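PDB 7DWM: transcriptional regulator from Vibrio virus VP882, which binds the autoinducer 3,5-dimethylpyrazin-2-ol and, as a LuxR-family transcriptional regulator, probably binds DNA to control gene expression. Local coordinates for residues Q75-L80 with K88-V93; R176-I181 with R190-A195; N201-G206 with K218-M223. All coordinates share one frame; numbering follows the deposited sequence.

How the interactions relate
Interaction 1 lies in the PAS fold, whereas interaction 2 lies in the LuxR-type region and interaction 3 joins that region to the loop after helix 208-217; their centres are each about 35 Å from that of interaction 1. The latter two are neighbours, centres about 16 Å apart, and both use helix 189-203: interaction 2 takes its first half and interaction 3 its C-terminal end. Chemistry follows location. Interaction 2 is a buried helix-helix contact built on isoleucine and alanine. Interaction 3, partly buried, rests on an edge-to-face aromatic pair where a helix end meets a loop. Interaction 1, also partly buried, lays a glutamine amide on a valine methyl between a helix and a sheet, near the bound ligand.

Interaction 1 (Q75-L80 with K88-V93); sequences QAQDRL and KIVLDV. With A1U (3,5-dimethylpyrazin-2-ol), chain C.
In the PAS fold, helix 71-80 packs beside the antiparallel sheet, and Gln77 on that helix reaches across to Val90 on strand 88-96, close to the 3,5-dimethylpyrazin-2-ol pocket. The backbones stay well apart: the nearest CA pair, Gln77 and Lys88, is separated by 8.3 Å. Side chains therefore bridge the gap. Gln77 is extended beyond CG (chi2 155°), which carries its amide to the strand, where NE2 lies 3.4 Å from CG2 of Val90 and the two side chains cross at about a right angle. This is a van der Waals contact; the polar end is engaged by Lys107, which bonds OE1, and more weakly by Ser234 at NE2. Lys88 on the strand brings NZ to 3.6 Å from O of Leu80, the last helical residue, a loose approach, its hydrogen bond being to Glu86 O. Further along the strand, Asp92 belongs to the pocket, its carboxylate lying against the ligand with OD2 nearest CAB, while its OD1 is bonded by His94. Strand 88-96 lies between strands 99-110 and 233-236, and Ile89 and Leu91 pack on Arg133 and Ala137, respectively, of the second subunit.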
ATOM      1  N   GLN A  75     -20.637   2.685  -8.495  1.00103.24           N
ATOM      2  CA  GLN A  75     -21.617   3.198  -7.548  1.00101.99           C
ATOM      3  C   GLN A  75     -21.913   2.171  -6.469  1.00 93.30           C
ATOM      4  O   GLN A  75     -22.197   2.548  -5.326  1.00107.23           O
ATOM      5  CB  GLN A  75     -22.888   3.675  -8.264  1.00 98.51           C
ATOM      6  CG  GLN A  75     -23.800   2.611  -8.828  1.00 93.78           C
ATOM      7  CD  GLN A  75     -24.514   3.076 -10.088  1.00102.75           C
ATOM      8  OE1 GLN A  75     -24.140   4.082 -10.690  1.00 94.42           O
ATOM      9  NE2 GLN A  75     -25.531   2.330 -10.503  1.00105.70           N
ATOM     10  N   ALA A  76     -21.842   0.875  -6.797  1.00 86.56           N
ATOM     11  CA  ALA A  76     -22.074  -0.128  -5.763  1.00 94.67           C
ATOM     12  C   ALA A  76     -21.067   0.040  -4.635  1.00108.26           C
ATOM     13  O   ALA A  76     -21.443   0.140  -3.459  1.00105.40           O
ATOM     14  CB  ALA A  76     -22.003  -1.533  -6.357  1.00 89.42           C
ATOM     15  N   GLN A  77     -19.782   0.150  -4.989  1.00112.07           N
ATOM     16  CA  GLN A  77     -18.766   0.466  -3.995  1.00106.64           C
ATOM     17  C   GLN A  77     -19.164   1.722  -3.235  1.00108.27           C
ATOM     18  O   GLN A  77     -19.156   1.749  -1.999  1.00100.47           O
ATOM     19  CB  GLN A  77     -17.404   0.641  -4.675  1.00 96.60           C
ATOM     20  CG  GLN A  77     -17.042  -0.469  -5.658  1.00 93.27           C
ATOM     21  CD  GLN A  77     -16.050  -0.017  -6.717  1.00 89.36           C
ATOM     22  OE1 GLN A  77     -15.653   1.148  -6.757  1.00 85.10           O
ATOM     23  NE2 GLN A  77     -15.646  -0.941  -7.583  1.00 76.55           N
ATOM     24  N   ASP A  78     -19.600   2.746  -3.974  1.00 99.81           N
ATOM     25  CA  ASP A  78     -19.965   4.037  -3.410  1.00103.31           C
ATOM     26  C   ASP A  78     -21.043   3.959  -2.340  1.00106.63           C
ATOM     27  O   ASP A  78     -21.287   4.969  -1.670  1.00106.90           O
ATOM     28  CB  ASP A  78     -20.429   4.970  -4.519  1.00 92.73           C
ATOM     29  CG  ASP A  78     -19.282   5.603  -5.248  1.00102.92           C
ATOM     30  OD1 ASP A  78     -18.473   6.279  -4.583  1.00101.31           O
ATOM     31  OD2 ASP A  78     -19.183   5.413  -6.480  1.00116.36           O
ATOM     32  N   ARG A  79     -21.707   2.817  -2.166  1.00102.78           N
ATOM     33  CA  ARG A  79     -22.706   2.739  -1.109  1.00103.93           C
ATOM     34  C   ARG A  79     -22.238   1.919   0.087  1.00107.40           C
ATOM     35  O   ARG A  79     -22.664   2.202   1.214  1.00119.69           O
ATOM     36  CB  ARG A  79     -24.021   2.171  -1.659  1.00 99.81           C
ATOM     37  CG  ARG A  79     -24.454   2.807  -2.982  1.00109.52           C
ATOM     38  CD  ARG A  79     -25.424   3.955  -2.751  1.00100.05           C
ATOM     39  NE  ARG A  79     -24.721   5.225  -2.590  1.00112.50           N
ATOM     40  CZ  ARG A  79     -24.272   5.966  -3.598  1.00104.07           C
ATOM     41  NH1 ARG A  79     -23.641   7.106  -3.353  1.00 90.92           N
ATOM     42  NH2 ARG A  79     -24.459   5.573  -4.849  1.00 97.27           N
ATOM     43  N   LEU A  80     -21.253   1.033  -0.101  1.00103.24           N
ATOM     44  CA  LEU A  80     -20.770   0.206   0.997  1.00111.50           C
ATOM     45  C   LEU A  80     -19.692   0.906   1.793  1.00117.59           C
ATOM     46  O   LEU A  80     -19.442   0.536   2.944  1.00117.58           O
ATOM     47  CB  LEU A  80     -20.207  -1.112   0.457  1.00111.68           C
ATOM     48  CG  LEU A  80     -21.183  -2.291   0.470  1.00107.50           C
ATOM     49  CD1 LEU A  80     -20.462  -3.673   0.457  1.00105.06           C
ATOM     50  CD2 LEU A  80     -22.190  -2.153   1.618  1.00108.50           C
ATOM     51  N   LYS A  88     -12.418   2.177   1.941  1.00107.34           N
ATOM     52  CA  LYS A  88     -12.206   0.995   1.121  1.00101.91           C
ATOM     53  C   LYS A  88     -11.408   1.367  -0.117  1.00 99.60           C
ATOM     54  O   LYS A  88     -11.659   2.393  -0.760  1.00 96.15           O
ATOM     55  CB  LYS A  88     -13.525   0.319   0.704  1.00 96.89           C
ATOM     56  CG  LYS A  88     -14.276  -0.399   1.828  1.00 89.39           C
ATOM     57  CD  LYS A  88     -15.125   0.588   2.612  1.00110.54           C
ATOM     58  CE  LYS A  88     -15.215   0.234   4.087  1.00127.00           C
ATOM     59  NZ  LYS A  88     -16.347   0.961   4.728  1.00116.63           N
ATOM     60  N   ILE A  89     -10.443   0.518  -0.444  1.00 99.42           N
ATOM     61  CA  ILE A  89      -9.521   0.730  -1.548  1.00 92.72           C
ATOM     62  C   ILE A  89      -9.974  -0.120  -2.723  1.00 82.28           C
ATOM     63  O   ILE A  89     -10.274  -1.315  -2.569  1.00 81.43           O
ATOM     64  CB  ILE A  89      -8.074   0.400  -1.135  1.00 89.47           C
ATOM     65  CG1 ILE A  89      -7.734   1.078   0.195  1.00106.38           C
ATOM     66  CG2 ILE A  89      -7.093   0.855  -2.188  1.00 77.13           C
ATOM     67  CD1 ILE A  89      -6.663   0.355   0.992  1.00 93.47           C
ATOM     68  N   VAL A  90     -10.038   0.497  -3.893  1.00 85.40           N
ATOM     69  CA  VAL A  90     -10.401  -0.174  -5.129  1.00 87.99           C
ATOM     70  C   VAL A  90      -9.239  -0.157  -6.106  1.00 74.54           C
ATOM     71  O   VAL A  90      -8.645   0.899  -6.390  1.00 73.59           O
ATOM     72  CB  VAL A  90     -11.684   0.419  -5.723  1.00 90.28           C
ATOM     73  CG1 VAL A  90     -11.386   1.593  -6.561  1.00 94.89           C
ATOM     74  CG2 VAL A  90     -12.352  -0.658  -6.651  1.00 75.03           C
ATOM     75  N   LEU A  91      -8.860  -1.353  -6.548  1.00 71.65           N
ATOM     76  CA  LEU A  91      -7.950  -1.565  -7.658  1.00 77.98           C
ATOM     77  C   LEU A  91      -8.737  -1.388  -8.944  1.00 77.61           C
ATOM     78  O   LEU A  91      -9.614  -2.202  -9.260  1.00 72.16           O
ATOM     79  CB  LEU A  91      -7.320  -2.955  -7.583  1.00 65.48           C
ATOM     80  CG  LEU A  91      -6.497  -3.451  -8.788  1.00 55.73           C
ATOM     81  CD1 LEU A  91      -5.272  -2.577  -9.020  1.00 62.00           C
ATOM     82  CD2 LEU A  91      -6.090  -4.905  -8.602  1.00 54.65           C
ATOM     83  N   ASP A  92      -8.438  -0.326  -9.678  1.00 64.67           N
ATOM     84  CA  ASP A  92      -9.094   0.003 -10.935  1.00 75.90           C
ATOM     85  C   ASP A  92      -8.056  -0.101 -12.042  1.00 68.10           C
ATOM     86  O   ASP A  92      -7.194   0.769 -12.183  1.00 64.53           O
ATOM     87  CB  ASP A  92      -9.695   1.407 -10.862  1.00 68.47           C
ATOM     88  CG  ASP A  92     -11.165   1.415 -10.445  1.00 87.65           C
ATOM     89  OD1 ASP A  92     -12.037   0.960 -11.207  1.00 80.05           O
ATOM     90  OD2 ASP A  92     -11.482   1.900  -9.358  1.00 97.03           O
ATOM     91  N   VAL A  93      -8.128  -1.167 -12.825  1.00 64.28           N
ATOM     92  CA  VAL A  93      -7.263  -1.327 -13.984  1.00 83.39           C
ATOM     93  C   VAL A  93      -8.110  -1.058 -15.219  1.00 76.80           C
ATOM     94  O   VAL A  93      -9.069  -1.793 -15.505  1.00 67.88           O
ATOM     95  CB  VAL A  93      -6.618  -2.719 -14.024  1.00 63.07           C
ATOM     96  CG1 VAL A  93      -5.710  -2.834 -15.232  1.00 53.95           C
ATOM     97  CG2 VAL A  93      -5.830  -2.958 -12.743  1.00 67.72           C
TER
HETATM   98  CAB A1U C 301     -13.001   4.450 -10.753  1.00 90.98           C
HETATM   99  CAC A1U C 301     -12.787   5.668 -11.443  1.00 90.18           C
HETATM  100  CAE A1U C 301     -14.215   6.747  -9.930  1.00 78.76           C
HETATM  101  CAF A1U C 301     -14.371   5.490  -9.307  1.00 91.86           C
HETATM  102  CAG A1U C 301     -11.879   5.692 -12.643  1.00 73.64           C
HETATM  103  CAH A1U C 301     -14.897   7.989  -9.441  1.00 87.10           C
HETATM  104  NAA A1U C 301     -13.808   4.336  -9.664  1.00 87.64           N
HETATM  105  NAD A1U C 301     -13.407   6.802 -11.006  1.00 81.19           N
HETATM  106  OAI A1U C 301     -15.224   5.480  -8.187  1.00 82.36           O

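Interaction 2 (R176-I181 with R190-A195); sequences RTAKDI and RTIEHA
Ala178 and Ile192 mark the closest backbone approach of 176-181 to 190-195, their CA atoms 6.0 Å apart, a short spacing that the small alanine side chain permits. Thr177 occupies the N-cap position of helix 178-185, and its carbonyl accepts the backbone bond from Ile181 N; residues 190-195 are helical throughout. Ile192 carries most of the contact from helix 189-203. Its CG2 branch, turned anti to the backbone N by chi1 of -66°, sits 3.5 Å from Ala178 O and 4.1 Å from Ala178 CB. Its other branch leads to CD1, which meets CG2 of Ile181 at 3.8 Å, so that the two branches of one isoleucine touch two residues one helical turn apart. The same CG2 also lies 3.9 Å from Ile181 CB. At the margin, Glu193 bends at chi2 (70°) and brings OE1 to 3.4 Å from Ala178 CB. Its carboxylate is not left to this apolar neighbour: OE2 forms a salt bridge with Lys208. Ile181 also packs on Phe171 and Leu172 of helix 163-172, while Ile192 also touches Ala182 and Leu185. Two consecutive helices, joined by a short turn and packed through small and branched apolar residues, form the helix-turn-helix of LuxR-type regulators, in which helix 189-203 would be the probable recognition helix.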
ATOM      1  N   ARG A 176       3.246 -22.055  -2.511  1.00 62.17           N
ATOM      2  CA  ARG A 176       2.484 -23.221  -2.929  1.00 53.92           C
ATOM      3  C   ARG A 176       3.422 -24.321  -3.407  1.00 49.28           C
ATOM      4  O   ARG A 176       4.546 -24.062  -3.848  1.00 67.29           O
ATOM      5  CB  ARG A 176       1.501 -22.864  -4.046  1.00 51.92           C
ATOM      6  CG  ARG A 176       0.656 -21.631  -3.782  1.00 54.88           C
ATOM      7  CD  ARG A 176      -0.124 -21.752  -2.485  1.00 53.85           C
ATOM      8  NE  ARG A 176      -1.439 -21.121  -2.578  1.00 68.80           N
ATOM      9  CZ  ARG A 176      -1.645 -19.808  -2.557  1.00 80.08           C
ATOM     10  NH1 ARG A 176      -0.622 -18.970  -2.445  1.00 54.45           N
ATOM     11  NH2 ARG A 176      -2.878 -19.328  -2.649  1.00 90.58           N
ATOM     12  N   THR A 177       2.956 -25.558  -3.305  1.00 53.49           N
ATOM     13  CA  THR A 177       3.694 -26.698  -3.821  1.00 48.50           C
ATOM     14  C   THR A 177       3.036 -27.179  -5.108  1.00 62.62           C
ATOM     15  O   THR A 177       1.963 -26.711  -5.499  1.00 68.09           O
ATOM     16  CB  THR A 177       3.762 -27.829  -2.788  1.00 56.86           C
ATOM     17  OG1 THR A 177       4.341 -28.995  -3.389  1.00 93.71           O
ATOM     18  CG2 THR A 177       2.376 -28.170  -2.280  1.00 49.53           C
ATOM     19  N   ALA A 178       3.699 -28.125  -5.777  1.00 51.11           N
ATOM     20  CA  ALA A 178       3.237 -28.551  -7.094  1.00 53.60           C
ATOM     21  C   ALA A 178       1.814 -29.090  -7.044  1.00 53.92           C
ATOM     22  O   ALA A 178       1.047 -28.905  -7.995  1.00 57.38           O
ATOM     23  CB  ALA A 178       4.185 -29.602  -7.670  1.00 52.65           C
ATOM     24  N   LYS A 179       1.432 -29.732  -5.937  1.00 72.36           N
ATOM     25  CA  LYS A 179       0.081 -30.275  -5.836  1.00 57.87           C
ATOM     26  C   LYS A 179      -0.939 -29.174  -5.572  1.00 59.37           C
ATOM     27  O   LYS A 179      -2.058 -29.213  -6.101  1.00 62.28           O
ATOM     28  CB  LYS A 179       0.031 -31.326  -4.728  1.00 71.04           C
ATOM     29  CG  LYS A 179      -0.839 -32.523  -5.035  1.00 72.36           C
ATOM     30  CD  LYS A 179      -0.191 -33.799  -4.536  1.00 84.07           C
ATOM     31  CE  LYS A 179      -0.087 -33.801  -3.019  1.00103.39           C
ATOM     32  NZ  LYS A 179      -1.406 -33.616  -2.350  1.00 86.10           N
ATOM     33  N   ASP A 180      -0.554 -28.157  -4.796  1.00 59.92           N
ATOM     34  CA  ASP A 180      -1.421 -26.998  -4.614  1.00 48.55           C
ATOM     35  C   ASP A 180      -1.669 -26.294  -5.939  1.00 63.94           C
ATOM     36  O   ASP A 180      -2.803 -25.923  -6.258  1.00 63.27           O
ATOM     37  CB  ASP A 180      -0.805 -26.030  -3.603  1.00 69.01           C
ATOM     38  CG  ASP A 180      -0.727 -26.613  -2.204  1.00 68.67           C
ATOM     39  OD1 ASP A 180      -1.493 -27.552  -1.900  1.00 79.66           O
ATOM     40  OD2 ASP A 180       0.103 -26.127  -1.407  1.00 77.26           O
ATOM     41  N   ILE A 181      -0.608 -26.094  -6.724  1.00 67.99           N
ATOM     42  CA  ILE A 181      -0.750 -25.442  -8.021  1.00 60.40           C
ATOM     43  C   ILE A 181      -1.581 -26.306  -8.962  1.00 61.44           C
ATOM     44  O   ILE A 181      -2.400 -25.793  -9.735  1.00 67.39           O
ATOM     45  CB  ILE A 181       0.638 -25.115  -8.599  1.00 66.76           C
ATOM     46  CG1 ILE A 181       1.425 -24.267  -7.593  1.00 45.24           C
ATOM     47  CG2 ILE A 181       0.508 -24.399  -9.937  1.00 57.48           C
ATOM     48  CD1 ILE A 181       2.702 -23.673  -8.137  1.00 64.03           C
ATOM     49  N   ARG A 190       1.588 -34.159 -12.312  1.00 63.05           N
ATOM     50  CA  ARG A 190       2.656 -34.413 -13.304  1.00 64.31           C
ATOM     51  C   ARG A 190       2.730 -33.228 -14.261  1.00 64.91           C
ATOM     52  O   ARG A 190       3.820 -32.789 -14.548  1.00 57.48           O
ATOM     53  CB  ARG A 190       2.288 -35.617 -14.168  1.00 60.58           C
ATOM     54  CG  ARG A 190       2.596 -36.969 -13.551  1.00 87.39           C
ATOM     55  CD  ARG A 190       2.049 -38.103 -14.402  1.00114.64           C
ATOM     56  NE  ARG A 190       0.728 -37.852 -14.963  1.00118.91           N
ATOM     57  CZ  ARG A 190      -0.382 -38.495 -14.619  1.00118.26           C
ATOM     58  NH1 ARG A 190      -1.531 -38.179 -15.187  1.00104.47           N
ATOM     59  NH2 ARG A 190      -0.347 -39.444 -13.704  1.00113.07           N
ATOM     60  N   THR A 191       1.593 -32.727 -14.717  1.00 57.52           N
ATOM     61  CA  THR A 191       1.587 -31.586 -15.650  1.00 55.17           C
ATOM     62  C   THR A 191       2.296 -30.400 -15.006  1.00 68.27           C
ATOM     63  O   THR A 191       3.122 -29.804 -15.660  1.00 61.28           O
ATOM     64  CB  THR A 191       0.159 -31.261 -16.074  1.00 57.85           C
ATOM     65  OG1 THR A 191      -0.270 -32.394 -16.817  1.00 60.71           O
ATOM     66  CG2 THR A 191       0.077 -30.027 -16.933  1.00 37.50           C
ATOM     67  N   ILE A 192       1.975 -30.093 -13.760  1.00 56.30           N
ATOM     68  CA  ILE A 192       2.579 -28.956 -13.079  1.00 55.31           C
ATOM     69  C   ILE A 192       4.062 -29.215 -12.858  1.00 57.90           C
ATOM     70  O   ILE A 192       4.888 -28.298 -12.929  1.00 57.81           O
ATOM     71  CB  ILE A 192       1.842 -28.675 -11.755  1.00 59.59           C
ATOM     72  CG1 ILE A 192       0.404 -28.226 -12.030  1.00 54.54           C
ATOM     73  CG2 ILE A 192       2.589 -27.640 -10.916  1.00 41.86           C
ATOM     74  CD1 ILE A 192       0.297 -26.910 -12.765  1.00 56.76           C
ATOM     75  N   GLU A 193       4.423 -30.473 -12.590  1.00 53.86           N
ATOM     76  CA  GLU A 193       5.829 -30.823 -12.415  1.00 60.87           C
ATOM     77  C   GLU A 193       6.615 -30.622 -13.708  1.00 66.07           C
ATOM     78  O   GLU A 193       7.751 -30.136 -13.682  1.00 59.27           O
ATOM     79  CB  GLU A 193       5.943 -32.269 -11.930  1.00 55.84           C
ATOM     80  CG  GLU A 193       7.032 -32.502 -10.898  1.00 68.31           C
ATOM     81  CD  GLU A 193       6.713 -31.875  -9.556  1.00 78.13           C
ATOM     82  OE1 GLU A 193       5.791 -32.366  -8.870  1.00 79.92           O
ATOM     83  OE2 GLU A 193       7.389 -30.891  -9.188  1.00 84.78           O
ATOM     84  N   HIS A 194       6.025 -30.995 -14.848  1.00 55.76           N
ATOM     85  CA  HIS A 194       6.654 -30.713 -16.139  1.00 50.11           C
ATOM     86  C   HIS A 194       6.844 -29.212 -16.344  1.00 57.86           C
ATOM     87  O   HIS A 194       7.901 -28.764 -16.820  1.00 52.96           O
ATOM     88  CB  HIS A 194       5.804 -31.293 -17.272  1.00 42.94           C
ATOM     89  CG  HIS A 194       5.889 -32.781 -17.398  1.00 70.43           C
ATOM     90  ND1 HIS A 194       7.076 -33.473 -17.284  1.00 73.89           N
ATOM     91  CD2 HIS A 194       4.932 -33.711 -17.632  1.00 54.24           C
ATOM     92  CE1 HIS A 194       6.846 -34.765 -17.441  1.00 76.97           C
ATOM     93  NE2 HIS A 194       5.553 -34.936 -17.654  1.00 69.58           N
ATOM     94  N   ALA A 195       5.827 -28.421 -15.992  1.00 50.07           N
ATOM     95  CA  ALA A 195       5.946 -26.970 -16.117  1.00 48.59           C
ATOM     96  C   ALA A 195       7.076 -26.428 -15.246  1.00 54.78           C
ATOM     97  O   ALA A 195       7.847 -25.560 -15.680  1.00 59.48           O
ATOM     98  CB  ALA A 195       4.622 -26.299 -15.754  1.00 38.24           C
TER

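Interaction 3 (N201-G206 with K218-M223); sequences NKFGAG and KGYYSM
Phe203, the last helical residue of helix 189-203, extends its ring toward Tyr220 in the loop that follows helix 208-217. From CB, whose bond to CA does not aim directly at 218-223, the chain turns at chi1 (-87°) and sends the far end of the ring across. CD1 and CE1 run obliquely past CD of Lys218, at 4.4 and 4.3 Å, and CE1 also lies 3.6 Å from Tyr220 CE2. CZ goes furthest: it sits 3.5 Å from Tyr220 CE2, over one face of the tyrosine ring and offset toward its rim. With centroids 4.9 Å apart and planes inclined at 63°, the pair is an edge-to-face stack, Phe203 giving the edge and Tyr220 the face. Just beyond Phe203, Gly204 adopts positive phi (80°) as the C-prime residue of a Schellman motif that ends the helix. Both rings also pack on Leu159 and Leu169, and Phe203 on Leu211 and Ala215 of helix 208-217. The contact thus depends on aromatic C-H groups and dispersion, with the aliphatic part of Lys218 along its margin, and ties the end of one helix to the loop after the next without a polar bond.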
ATOM      1  N   ASN A 201      14.679 -25.081 -16.017  1.00 66.86           N
ATOM      2  CA  ASN A 201      15.694 -25.127 -17.065  1.00 69.42           C
ATOM      3  C   ASN A 201      15.834 -23.781 -17.763  1.00 64.59           C
ATOM      4  O   ASN A 201      16.941 -23.394 -18.153  1.00 69.72           O
ATOM      5  CB  ASN A 201      15.371 -26.235 -18.063  1.00 61.73           C
ATOM      6  CG  ASN A 201      15.860 -27.588 -17.590  1.00 88.79           C
ATOM      7  OD1 ASN A 201      16.761 -27.672 -16.753  1.00 82.35           O
ATOM      8  ND2 ASN A 201      15.268 -28.653 -18.116  1.00 75.95           N
ATOM      9  N   LYS A 202      14.727 -23.053 -17.937  1.00 66.31           N
ATOM     10  CA  LYS A 202      14.827 -21.715 -18.507  1.00 45.95           C
ATOM     11  C   LYS A 202      15.646 -20.789 -17.616  1.00 63.11           C
ATOM     12  O   LYS A 202      16.358 -19.913 -18.118  1.00 73.80           O
ATOM     13  CB  LYS A 202      13.431 -21.141 -18.749  1.00 49.82           C
ATOM     14  CG  LYS A 202      12.811 -21.611 -20.052  1.00 64.95           C
ATOM     15  CD  LYS A 202      11.441 -21.004 -20.291  1.00 55.16           C
ATOM     16  CE  LYS A 202      10.780 -21.652 -21.497  1.00 49.06           C
ATOM     17  NZ  LYS A 202       9.492 -21.004 -21.865  1.00 55.24           N
ATOM     18  N   PHE A 203      15.559 -20.963 -16.296  1.00 81.33           N
ATOM     19  CA  PHE A 203      16.381 -20.174 -15.385  1.00 66.83           C
ATOM     20  C   PHE A 203      17.820 -20.667 -15.321  1.00 59.69           C
ATOM     21  O   PHE A 203      18.699 -19.919 -14.876  1.00 58.92           O
ATOM     22  CB  PHE A 203      15.785 -20.188 -13.977  1.00 68.88           C
ATOM     23  CG  PHE A 203      14.761 -19.120 -13.743  1.00 54.09           C
ATOM     24  CD1 PHE A 203      15.087 -17.967 -13.049  1.00 50.49           C
ATOM     25  CD2 PHE A 203      13.469 -19.269 -14.219  1.00 46.03           C
ATOM     26  CE1 PHE A 203      14.142 -16.981 -12.832  1.00 56.60           C
ATOM     27  CE2 PHE A 203      12.519 -18.288 -14.005  1.00 51.06           C
ATOM     28  CZ  PHE A 203      12.856 -17.143 -13.311  1.00 59.58           C
ATOM     29  N   GLY A 204      18.078 -21.898 -15.753  1.00 73.22           N
ATOM     30  CA  GLY A 204      19.379 -22.502 -15.566  1.00 73.35           C
ATOM     31  C   GLY A 204      19.604 -23.062 -14.184  1.00 85.65           C
ATOM     32  O   GLY A 204      20.749 -23.342 -13.817  1.00 84.49           O
ATOM     33  N   ALA A 205      18.541 -23.232 -13.401  1.00 80.64           N
ATOM     34  CA  ALA A 205      18.671 -23.718 -12.039  1.00 77.06           C
ATOM     35  C   ALA A 205      18.805 -25.235 -12.016  1.00 71.21           C
ATOM     36  O   ALA A 205      18.318 -25.940 -12.906  1.00 61.34           O
ATOM     37  CB  ALA A 205      17.468 -23.285 -11.200  1.00 74.86           C
ATOM     38  N   GLY A 206      19.462 -25.738 -10.975  1.00 71.97           N
ATOM     39  CA  GLY A 206      19.726 -27.159 -10.865  1.00 67.17           C
ATOM     40  C   GLY A 206      18.636 -27.911 -10.132  1.00 74.71           C
ATOM     41  O   GLY A 206      18.438 -29.108 -10.362  1.00 72.31           O
ATOM     42  N   LYS A 218      16.208 -12.222  -9.189  1.00 74.52           N
ATOM     43  CA  LYS A 218      16.050 -11.580 -10.487  1.00 55.02           C
ATOM     44  C   LYS A 218      14.775 -10.751 -10.588  1.00 59.47           C
ATOM     45  O   LYS A 218      14.382 -10.373 -11.695  1.00 74.33           O
ATOM     46  CB  LYS A 218      16.084 -12.628 -11.601  1.00 66.57           C
ATOM     47  CG  LYS A 218      17.486 -12.956 -12.093  1.00 69.76           C
ATOM     48  CD  LYS A 218      17.587 -14.395 -12.572  1.00 72.02           C
ATOM     49  CE  LYS A 218      18.831 -14.612 -13.422  1.00 82.77           C
ATOM     50  NZ  LYS A 218      18.652 -15.721 -14.403  1.00103.69           N
ATOM     51  N   GLY A 219      14.117 -10.468  -9.464  1.00 65.49           N
ATOM     52  CA  GLY A 219      12.954  -9.603  -9.470  1.00 60.59           C
ATOM     53  C   GLY A 219      11.636 -10.260  -9.811  1.00 62.79           C
ATOM     54  O   GLY A 219      10.640  -9.550  -9.992  1.00 65.53           O
ATOM     55  N   TYR A 220      11.582 -11.589  -9.892  1.00 59.11           N
ATOM     56  CA  TYR A 220      10.370 -12.256 -10.350  1.00 53.50           C
ATOM     57  C   TYR A 220       9.266 -12.321  -9.302  1.00 54.22           C
ATOM     58  O   TYR A 220       8.154 -12.747  -9.634  1.00 51.61           O
ATOM     59  CB  TYR A 220      10.704 -13.666 -10.837  1.00 50.31           C
ATOM     60  CG  TYR A 220      11.257 -13.686 -12.244  1.00 59.37           C
ATOM     61  CD1 TYR A 220      10.408 -13.694 -13.343  1.00 61.26           C
ATOM     62  CD2 TYR A 220      12.627 -13.682 -12.473  1.00 59.74           C
ATOM     63  CE1 TYR A 220      10.908 -13.708 -14.633  1.00 55.15           C
ATOM     64  CE2 TYR A 220      13.137 -13.694 -13.759  1.00 61.06           C
ATOM     65  CZ  TYR A 220      12.273 -13.709 -14.834  1.00 72.63           C
ATOM     66  OH  TYR A 220      12.779 -13.721 -16.114  1.00 64.18           O
ATOM     67  N   TYR A 221       9.527 -11.927  -8.051  1.00 61.47           N
ATOM     68  CA  TYR A 221       8.434 -11.872  -7.084  1.00 66.13           C
ATOM     69  C   TYR A 221       7.422 -10.791  -7.438  1.00 60.97           C
ATOM     70  O   TYR A 221       6.245 -10.905  -7.078  1.00 70.92           O
ATOM     71  CB  TYR A 221       8.963 -11.646  -5.669  1.00 58.36           C
ATOM     72  CG  TYR A 221       7.890 -11.848  -4.624  1.00 82.72           C
ATOM     73  CD1 TYR A 221       7.134 -10.779  -4.157  1.00 72.86           C
ATOM     74  CD2 TYR A 221       7.608 -13.114  -4.130  1.00 63.54           C
ATOM     75  CE1 TYR A 221       6.140 -10.964  -3.216  1.00 75.65           C
ATOM     76  CE2 TYR A 221       6.618 -13.309  -3.187  1.00 82.68           C
ATOM     77  CZ  TYR A 221       5.886 -12.230  -2.734  1.00 82.25           C
ATOM     78  OH  TYR A 221       4.899 -12.419  -1.795  1.00 91.87           O
ATOM     79  N   SER A 222       7.850  -9.752  -8.145  1.00 66.65           N
ATOM     80  CA  SER A 222       6.981  -8.651  -8.533  1.00 74.68           C
ATOM     81  C   SER A 222       6.362  -8.860  -9.903  1.00 68.56           C
ATOM     82  O   SER A 222       5.674  -7.965 -10.405  1.00 78.26           O
ATOM     83  CB  SER A 222       7.749  -7.329  -8.508  1.00 73.01           C
ATOM     84  OG  SER A 222       8.727  -7.286  -9.532  1.00 78.85           O
ATOM     85  N   MET A 223       6.593 -10.014 -10.517  1.00 66.64           N
ATOM     86  CA  MET A 223       6.031 -10.291 -11.827  1.00 64.49           C
ATOM     87  C   MET A 223       4.537 -10.564 -11.736  1.00 52.45           C
ATOM     88  O   MET A 223       4.058 -11.263 -10.840  1.00 71.82           O
ATOM     89  CB  MET A 223       6.737 -11.481 -12.470  1.00 64.30           C
ATOM     90  CG  MET A 223       6.107 -11.933 -13.778  1.00 54.19           C
ATOM     91  SD  MET A 223       5.803 -13.707 -13.875  1.00 86.58           S
ATOM     92  CE  MET A 223       4.295 -13.851 -12.927  1.00 51.56           C
TER